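Local atomic coordinates of C-domain type II peptide synthetase (Streptomyces globisporus, PDB entry 4ZNM), a protein that is a free-standing condensation domain of the nonribosomal peptide synthetase type, with the two-lobed architecture of the CoA-dependent acyltransferase superfamily. Residues Asn122-Glu125 / Ser126-Leu129; Arg113-Arg116 / Gly117-Leu121; Gln24-Leu27 / Cys28-Ser32; Met165-Ile168 / Ala169-Leu173. All coordinates share one frame; numbering follows the deposited sequence. Where two conformers were deposited one is given.

Interaction 1 of 4, residues Asn122-Glu125 / Ser126-Leu129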
# COMPACT_ATOMS: atom_id res chain seq x y z
N ASN A 122 8.86 3.54 13.02
CA ASN A 122 7.99 2.56 13.64
C ASN A 122 7.18 3.17 14.75
O ASN A 122 6.01 2.83 14.94
CB ASN A 122 8.80 1.40 14.21
CG ASN A 122 8.91 0.26 13.25
OD1 ASN A 122 8.77 0.43 12.04
ND2 ASN A 122 9.15 -0.93 13.77
N GLU A 123 7.82 4.06 15.51
CA GLU A 123 7.13 4.70 16.62
C GLU A 123 5.99 5.55 16.07
O GLU A 123 4.88 5.50 16.59
CB GLU A 123 8.09 5.58 17.45
CG GLU A 123 7.36 6.23 18.62
CD GLU A 123 8.18 7.30 19.29
OE1 GLU A 123 9.42 7.25 19.20
OE2 GLU A 123 7.57 8.20 19.91
N VAL A 124 6.25 6.31 15.02
CA VAL A 124 5.18 7.14 14.45
C VAL A 124 4.05 6.23 13.96
O VAL A 124 2.90 6.51 14.21
CB VAL A 124 5.71 8.04 13.31
CG1 VAL A 124 4.55 8.67 12.52
CG2 VAL A 124 6.61 9.11 13.90
N GLU A 125 4.38 5.11 13.33
CA GLU A 125 3.35 4.17 12.84
C GLU A 125 2.51 3.59 13.97
O GLU A 125 1.38 3.19 13.74
CB GLU A 125 4.00 3.01 12.06
CG GLU A 125 3.00 2.12 11.37
CD GLU A 125 3.63 0.88 10.72
OE1 GLU A 125 2.85 -0.04 10.31
OE2 GLU A 125 4.88 0.82 10.64
N SER A 126 3.06 3.50 15.18
CA SER A 126 2.25 3.03 16.29
C SER A 126 1.33 4.09 16.89
O SER A 126 0.54 3.77 17.76
CB SER A 126 3.11 2.47 17.41
OG SER A 126 3.76 3.54 18.07
N THR A 127 1.38 5.33 16.41
CA THR A 127 0.48 6.35 16.90
C THR A 127 -0.76 6.46 16.01
O THR A 127 -0.77 5.95 14.89
CB THR A 127 1.16 7.72 17.00
OG1 THR A 127 1.45 8.22 15.68
CG2 THR A 127 2.43 7.60 17.81
N GLY A 128 -1.81 7.09 16.53
CA GLY A 128 -3.08 7.18 15.81
C GLY A 128 -3.28 8.50 15.11
O GLY A 128 -2.62 9.49 15.41
N LEU A 129 -4.18 8.50 14.14
CA LEU A 129 -4.47 9.70 13.36
C LEU A 129 -5.91 9.59 12.86
O LEU A 129 -6.19 8.82 11.97
CB LEU A 129 -3.47 9.82 12.21
CG LEU A 129 -3.65 10.97 11.22
CD1 LEU A 129 -3.64 12.28 11.95
CD2 LEU A 129 -2.55 10.97 10.16
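Thr127 and Ser126 bend back onto the last turn of helix 110-125, where their hydroxyls add a second donor to carbonyl oxygens that backbone amides of the same two residues also reach. In Thr127, CB stands 3.5 Å from Val124 O, and its two branches then part. OG1 closes on Val124 O at 2.7 Å, arriving in the carbonyl plane on a lone pair, while the methyl CG2 reaches across to Glu123 O at 3.4 Å. The first torsion (chi1 68°) sets OG1 between the backbone N and the carbonyl carbon, which turns the hydroxyl back toward the helix. Thr127 N also bonds to Val124 O, at 2.9 Å, but from above the carbonyl plane, 55° out of it, so one oxygen is gripped twice by one residue from different directions. Ser126 works similarly one step earlier: OG bonds to Glu123 O at 2.7 Å, and its N bonds to Asn122 O at 3.0 Å, with a weak second bond to Glu123 O. Hydroxyl side chains suit these places because they are short enough to reach a carbonyl of the preceding turn. Thr127 OG1 is in turn bonded by Arg138 NH1 of strand 137-143. The buried helical side chains face other parts of the fold: Val124 packs on Val152 and Ile154 of strand 148-156, and Glu125 is held by Ser404 N and by salt bridges to Arg246 and Arg396. This is the C-terminal end of a helix, finished by serine and threonine side-chain bonds to carbonyls of its last turn, in the helical arm of a beta-alpha-beta crossover.

Interaction 2 of 4, residues Arg113-Arg116 / Gly117-Leu121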
# COMPACT_ATOMS: atom_id res chain seq x y z
N ARG A 113 22.40 5.81 12.88
CA ARG A 113 21.43 6.71 12.23
C ARG A 113 20.32 5.99 11.45
O ARG A 113 19.14 6.37 11.51
CB ARG A 113 22.16 7.68 11.31
CG ARG A 113 22.96 8.73 12.11
CD ARG A 113 23.52 9.86 11.30
NE ARG A 113 24.51 10.59 12.11
CZ ARG A 113 24.94 11.81 11.85
NH1 ARG A 113 24.52 12.45 10.76
NH2 ARG A 113 25.80 12.41 12.67
N VAL A 114 20.68 4.96 10.69
CA VAL A 114 19.70 4.22 9.90
C VAL A 114 18.72 3.53 10.85
O VAL A 114 17.51 3.44 10.60
CB VAL A 114 20.37 3.18 9.00
CG1 VAL A 114 19.35 2.60 8.03
CG2 VAL A 114 21.54 3.80 8.26
N ARG A 115 19.30 3.05 11.94
CA ARG A 115 18.61 2.34 12.98
C ARG A 115 17.66 3.28 13.70
O ARG A 115 16.49 2.94 13.90
CB ARG A 115 19.64 1.74 13.93
CG ARG A 115 19.13 0.98 15.13
CD ARG A 115 20.32 0.65 16.03
NE ARG A 115 19.96 0.00 17.29
CZ ARG A 115 19.55 0.64 18.39
NH1 ARG A 115 19.44 1.97 18.40
NH2 ARG A 115 19.25 -0.05 19.48
N ARG A 116 18.14 4.46 14.10
CA ARG A 116 17.30 5.36 14.84
C ARG A 116 16.23 5.92 13.90
O ARG A 116 15.12 6.15 14.32
CB ARG A 116 18.10 6.47 15.53
CG ARG A 116 18.78 5.97 16.82
CD ARG A 116 19.51 7.09 17.59
NE ARG A 116 20.51 6.54 18.52
CZ ARG A 116 21.12 7.23 19.47
NH1 ARG A 116 20.87 8.52 19.66
NH2 ARG A 116 22.02 6.62 20.23
N GLY A 117 16.55 6.03 12.62
CA GLY A 117 15.54 6.40 11.62
C GLY A 117 14.40 5.38 11.53
O GLY A 117 13.23 5.76 11.48
N GLU A 118 14.73 4.10 11.50
CA GLU A 118 13.72 3.06 11.45
C GLU A 118 12.89 3.03 12.72
O GLU A 118 11.70 2.84 12.66
CB GLU A 118 14.36 1.68 11.25
CG GLU A 118 14.49 1.28 9.82
CD GLU A 118 14.50 -0.22 9.66
OE1 GLU A 118 15.48 -0.76 9.09
OE2 GLU A 118 13.51 -0.85 10.09
N GLU A 119 13.53 3.22 13.86
CA GLU A 119 12.82 3.31 15.13
C GLU A 119 11.86 4.49 15.16
O GLU A 119 10.75 4.37 15.66
CB GLU A 119 13.81 3.40 16.28
CG GLU A 119 14.54 2.09 16.50
CD GLU A 119 15.74 2.20 17.44
OE1 GLU A 119 16.41 1.16 17.64
OE2 GLU A 119 16.02 3.30 17.97
N LEU A 120 12.26 5.63 14.63
CA LEU A 120 11.34 6.75 14.60
C LEU A 120 10.17 6.39 13.70
O LEU A 120 9.01 6.59 14.08
CB LEU A 120 12.05 8.01 14.11
CG LEU A 120 11.17 9.26 14.09
CD1 LEU A 120 10.60 9.55 15.51
CD2 LEU A 120 11.94 10.45 13.57
N LEU A 121 10.45 5.85 12.52
CA LEU A 121 9.36 5.47 11.61
C LEU A 121 8.35 4.54 12.32
O LEU A 121 7.13 4.76 12.29
CB LEU A 121 9.95 4.82 10.35
CG LEU A 121 8.97 4.28 9.31
CD1 LEU A 121 8.00 5.34 8.87
CD2 LEU A 121 9.71 3.72 8.11
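Gly117 N bonds to Arg113 O at 2.8 Å, with an N-H...O angle of 153°, the shortest of four successive i to i+4 backbone bonds here. Glycine, with no side chain, suits this buried spot, where the residue lies close against the preceding turn. On the outer side Glu119 reaches back one turn to Arg115. Glu119 CG stands beside its own backbone N, opposite the carbonyl carbon (chi1 -70°), and the extended chain carries OE1 over one face of the Arg115 guanidinium, 3.2 Å from NH1. The carboxylate and guanidinium planes stand 71° apart and no N-H points at OE1, so the salt bridge rests on charge alone. Arg115 is poorly ordered, perhaps because so undirected a hold does not fix it, and its NH1 has a second partner in Glu112. Glu119 CG meanwhile lies 3.4 Å from Arg115 O. Arg116 turns its polar end to Leu105 O and Glu112, and Glu118 gives OE2 to the backbone amides of Gln397 and Leu398. Leu120 and Leu121 suit the inner side, where they meet Val152 of strand 148-156. Such a helix, with Leu120 and Leu121 turned to the sheet and Arg115 and Glu119 away from it, is characteristic of a beta-alpha-beta unit, formed here by strand 101-104, helix 110-125 and strand 137-143.

Interaction 3 of 4, residues Gln24-Leu27 / Cys28-Ser32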
# COMPACT_ATOMS: atom_id res chain seq x y z
N GLN A 24 -13.33 4.19 -1.38
CA GLN A 24 -13.87 4.42 -0.04
C GLN A 24 -15.13 3.54 0.20
O GLN A 24 -15.35 3.05 1.31
CB GLN A 24 -14.15 5.90 0.15
CG GLN A 24 -12.83 6.68 0.32
CD GLN A 24 -12.96 8.19 0.22
OE1 GLN A 24 -13.97 8.70 -0.24
NE2 GLN A 24 -11.89 8.90 0.62
N GLU A 25 -15.93 3.33 -0.84
CA GLU A 25 -17.04 2.35 -0.79
C GLU A 25 -16.55 0.93 -0.45
O GLU A 25 -17.15 0.21 0.35
CB GLU A 25 -17.78 2.28 -2.13
CG GLU A 25 -18.70 3.42 -2.40
CD GLU A 25 -19.49 3.25 -3.71
OE1 GLU A 25 -19.44 2.18 -4.36
OE2 GLU A 25 -20.17 4.24 -4.06
N PHE A 26 -15.48 0.53 -1.12
CA PHE A 26 -14.85 -0.74 -0.81
C PHE A 26 -14.48 -0.79 0.67
O PHE A 26 -14.77 -1.75 1.34
CB PHE A 26 -13.62 -0.95 -1.72
CG PHE A 26 -12.66 -2.00 -1.24
CD1 PHE A 26 -12.88 -3.33 -1.48
CD2 PHE A 26 -11.51 -1.64 -0.57
CE1 PHE A 26 -11.98 -4.26 -1.06
CE2 PHE A 26 -10.62 -2.57 -0.14
CZ PHE A 26 -10.85 -3.88 -0.39
N LEU A 27 -13.88 0.27 1.20
CA LEU A 27 -13.52 0.29 2.62
C LEU A 27 -14.76 0.15 3.55
O LEU A 27 -14.66 -0.48 4.60
CB LEU A 27 -12.73 1.57 2.97
CG LEU A 27 -11.37 1.73 2.22
CD1 LEU A 27 -10.71 3.05 2.49
CD2 LEU A 27 -10.41 0.62 2.60
N CYS A 28 -15.88 0.76 3.17
CA CYS A 28 -17.14 0.60 3.92
C CYS A 28 -17.51 -0.86 4.13
O CYS A 28 -18.09 -1.21 5.15
CB CYS A 28 -18.29 1.30 3.22
SG CYS A 28 -18.23 3.08 3.38
N MSE A 29 -17.15 -1.71 3.17
CA MSE A 29 -17.49 -3.11 3.28
C MSE A 29 -16.76 -3.72 4.49
O MSE A 29 -17.18 -4.77 4.99
CB MSE A 29 -17.13 -3.89 1.99
CG MSE A 29 -17.81 -3.38 0.72
SE MSE A 29 -17.19 -4.29 -0.96
CE MSE A 29 -17.05 -6.02 -0.22
N PHE A 30 -15.69 -3.05 4.95
CA PHE A 30 -14.90 -3.53 6.11
C PHE A 30 -15.10 -2.73 7.40
O PHE A 30 -14.41 -2.94 8.39
CB PHE A 30 -13.41 -3.54 5.75
CG PHE A 30 -13.08 -4.46 4.62
CD1 PHE A 30 -12.63 -5.74 4.85
CD2 PHE A 30 -13.32 -4.08 3.33
CE1 PHE A 30 -12.39 -6.62 3.78
CE2 PHE A 30 -13.12 -4.94 2.26
CZ PHE A 30 -12.64 -6.21 2.49
N ASP A 31 -16.10 -1.87 7.40
CA ASP A 31 -16.32 -0.97 8.53
C ASP A 31 -17.16 -1.61 9.60
O ASP A 31 -18.33 -1.94 9.38
CB ASP A 31 -16.99 0.31 8.05
CG ASP A 31 -17.25 1.28 9.17
OD1 ASP A 31 -16.55 1.23 10.22
OD2 ASP A 31 -18.16 2.11 8.98
N SER A 32 -16.58 -1.75 10.78
CA SER A 32 -17.23 -2.46 11.88
C SER A 32 -18.49 -1.77 12.42
O SER A 32 -19.25 -2.38 13.15
CB SER A 32 -16.22 -2.66 13.01
OG SER A 32 -14.90 -2.72 12.48
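Helix 22-28 ends here by tightening: Cys28 N still makes an i to i+4 bond to Gln24 O, but Met29 N turns chiefly to Phe26 O (3.0 Å) and Phe30 N to Leu27 O (2.8 Å), both i to i+3. A type I beta turn, Cys28 to Asp31, completes this helix C-terminus and leads the chain away. In both i to i+3 bonds the donor stands well above the carbonyl plane, as is common in such bonds. Among the side chains, Phe26 and Phe30 meet one turn apart. The Phe26 side chain starts anti to its own amide nitrogen (chi1 162°), which swings the ring along the helix toward Phe30. Their planes are inclined at 56° with centroids 5.1 Å apart, an oblique pair; large flat rings can keep contact across one turn in this way. Phe313 meets the Phe26 ring as well. The selenium of Met29, a selenomethionine in this crystal, lies 4.4 Å from Phe26 CD1, adding apolar cover. Asp31 suits the exit because OD1 forms a salt bridge with Arg83 and OD2 a hydrogen bond with His88 NE2. Phe30 CD2 comes edge-on to Phe26 O at 3.4 Å, while Phe30 CE2 sits over a face of the Phe26 ring, 3.6 Å from CE1.

Interaction 4 of 4, residues Met165-Ile168 / Ala169-Leu173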
# COMPACT_ATOMS: atom_id res chain seq x y z
N MSE A 165 1.78 9.55 -1.32
CA MSE A 165 2.82 9.90 -0.33
C MSE A 165 4.09 10.39 -1.08
O MSE A 165 4.75 11.32 -0.66
CB MSE A 165 3.16 8.70 0.56
CG MSE A 165 2.10 8.31 1.56
SE MSE A 165 1.81 9.65 2.93
CE MSE A 165 3.63 9.88 3.53
N HIS A 166 4.40 9.77 -2.19
CA HIS A 166 5.52 10.23 -3.03
C HIS A 166 5.23 11.67 -3.50
O HIS A 166 6.10 12.54 -3.37
CB HIS A 166 5.73 9.28 -4.17
CG HIS A 166 6.67 9.80 -5.21
ND1 HIS A 166 7.97 9.36 -5.33
CD2 HIS A 166 6.49 10.73 -6.19
CE1 HIS A 166 8.56 9.99 -6.33
NE2 HIS A 166 7.69 10.83 -6.87
N VAL A 167 4.01 11.94 -3.96
CA VAL A 167 3.61 13.28 -4.40
C VAL A 167 3.69 14.31 -3.25
O VAL A 167 4.17 15.44 -3.44
CB VAL A 167 2.19 13.27 -5.02
CG1 VAL A 167 1.68 14.71 -5.28
CG2 VAL A 167 2.18 12.48 -6.36
N ILE A 168 3.25 13.92 -2.05
CA ILE A 168 3.23 14.84 -0.91
C ILE A 168 4.66 15.29 -0.55
O ILE A 168 4.90 16.45 -0.22
CB ILE A 168 2.56 14.17 0.28
CG1 ILE A 168 1.05 13.99 0.00
CG2 ILE A 168 2.77 15.00 1.58
CD1 ILE A 168 0.36 13.07 1.01
N ALA A 169 5.58 14.33 -0.57
CA ALA A 169 6.95 14.58 -0.21
C ALA A 169 7.57 15.50 -1.27
O ALA A 169 8.27 16.46 -0.94
CB ALA A 169 7.72 13.27 -0.08
N ARG A 170 7.26 15.24 -2.54
CA ARG A 170 7.85 16.03 -3.62
C ARG A 170 7.35 17.46 -3.54
O ARG A 170 8.13 18.42 -3.59
CB ARG A 170 7.55 15.46 -5.00
CG ARG A 170 8.11 16.39 -6.10
CD ARG A 170 7.38 16.35 -7.35
NE ARG A 170 5.97 16.74 -7.24
CZ ARG A 170 5.14 16.64 -8.27
NH1 ARG A 170 5.63 16.21 -9.42
NH2 ARG A 170 3.85 16.96 -8.16
N ASP A 171 6.04 17.60 -3.39
CA ASP A 171 5.43 18.90 -3.29
C ASP A 171 5.98 19.66 -2.08
O ASP A 171 6.26 20.84 -2.16
CB ASP A 171 3.92 18.76 -3.19
CG ASP A 171 3.26 18.34 -4.51
OD1 ASP A 171 3.97 18.08 -5.53
OD2 ASP A 171 2.01 18.27 -4.52
N LEU A 172 6.07 18.97 -0.95
CA LEU A 172 6.50 19.59 0.31
C LEU A 172 7.88 20.19 0.19
O LEU A 172 8.10 21.34 0.56
CB LEU A 172 6.50 18.58 1.44
CG LEU A 172 7.15 19.05 2.74
CD1 LEU A 172 6.26 20.13 3.34
CD2 LEU A 172 7.34 17.89 3.69
N LEU A 173 8.83 19.39 -0.31
CA LEU A 173 10.20 19.85 -0.39
C LEU A 173 10.40 20.89 -1.49
O LEU A 173 11.27 21.77 -1.37
CB LEU A 173 11.12 18.64 -0.57
CG LEU A 173 11.01 17.73 0.69
CD1 LEU A 173 11.95 16.58 0.57
CD2 LEU A 173 11.33 18.46 1.98
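Ala169 begins the second half of this helical run, its N bonded to Met165 O at 3.1 Å and its CB 3.6 Å from the same oxygen. The small methyl fits a position buried against Trp52 of strand 47-55. Next comes Arg170, whose N bonds to His166 O. Its chain bends at chi3 (60°) and so brings the guanidinium round to the following residue: NE and NH2 both grip Asp171 OD1, at 3.0 and 2.9 Å. The carboxylate oxygen lies in the guanidinium plane, with NE meeting it nearly end-on and NH2 using its syn lone pair. A long, flexible arginine suits this place because it can fold onto its neighbour while NH2 also reaches Asp305. Asp171 itself sends N to Val167 O at 2.9 Å, a nearly straight bond (170°). Its side chain runs alongside that of Val167, pointing the same way, with OD2 3.7 Å from Val167 CG1. The other end of this buried carboxylate is satisfied by Arg73 and His74, both on OD2, so two arginines and His74 gather round it and would probably favour its charged form. Leu172 follows, its N bonded to Ile168 O at 2.9 Å and its CB only 3.1 Å from that oxygen, a tight fit. Leucine suits it, since it faces Ala66 and Leu67. Helix 162-180 thus lies against a sheet, with Met165, Ile168 and Leu172 on strand 148-156, Met165, Ala169 and Leu173 on strand 47-55, and helix 60-73 beside Asp171 and Leu172.

Overall arrangement
Interactions 2 and 1 run in series on helix 110-125, the first in its body and the second at its C-terminal end, with centres 13 Å apart. Interaction 4, on helix 162-180, has its centre 20 Å from each of them; all three touch strand 148-156 through side chains, and interactions 2 and 4 also meet strand 47-55. Interaction 3 lies at the end of helix 22-28, its centre 22 Å from that of interaction 1, 27 Å from that of interaction 4 and 33 Å from that of interaction 2, which is across the chain's centre. A sodium ion lies about 11 Å from the side chain of Thr127; Ser130, Glu133 and Pro135, soon after interaction 1 in the chain, form a sodium site.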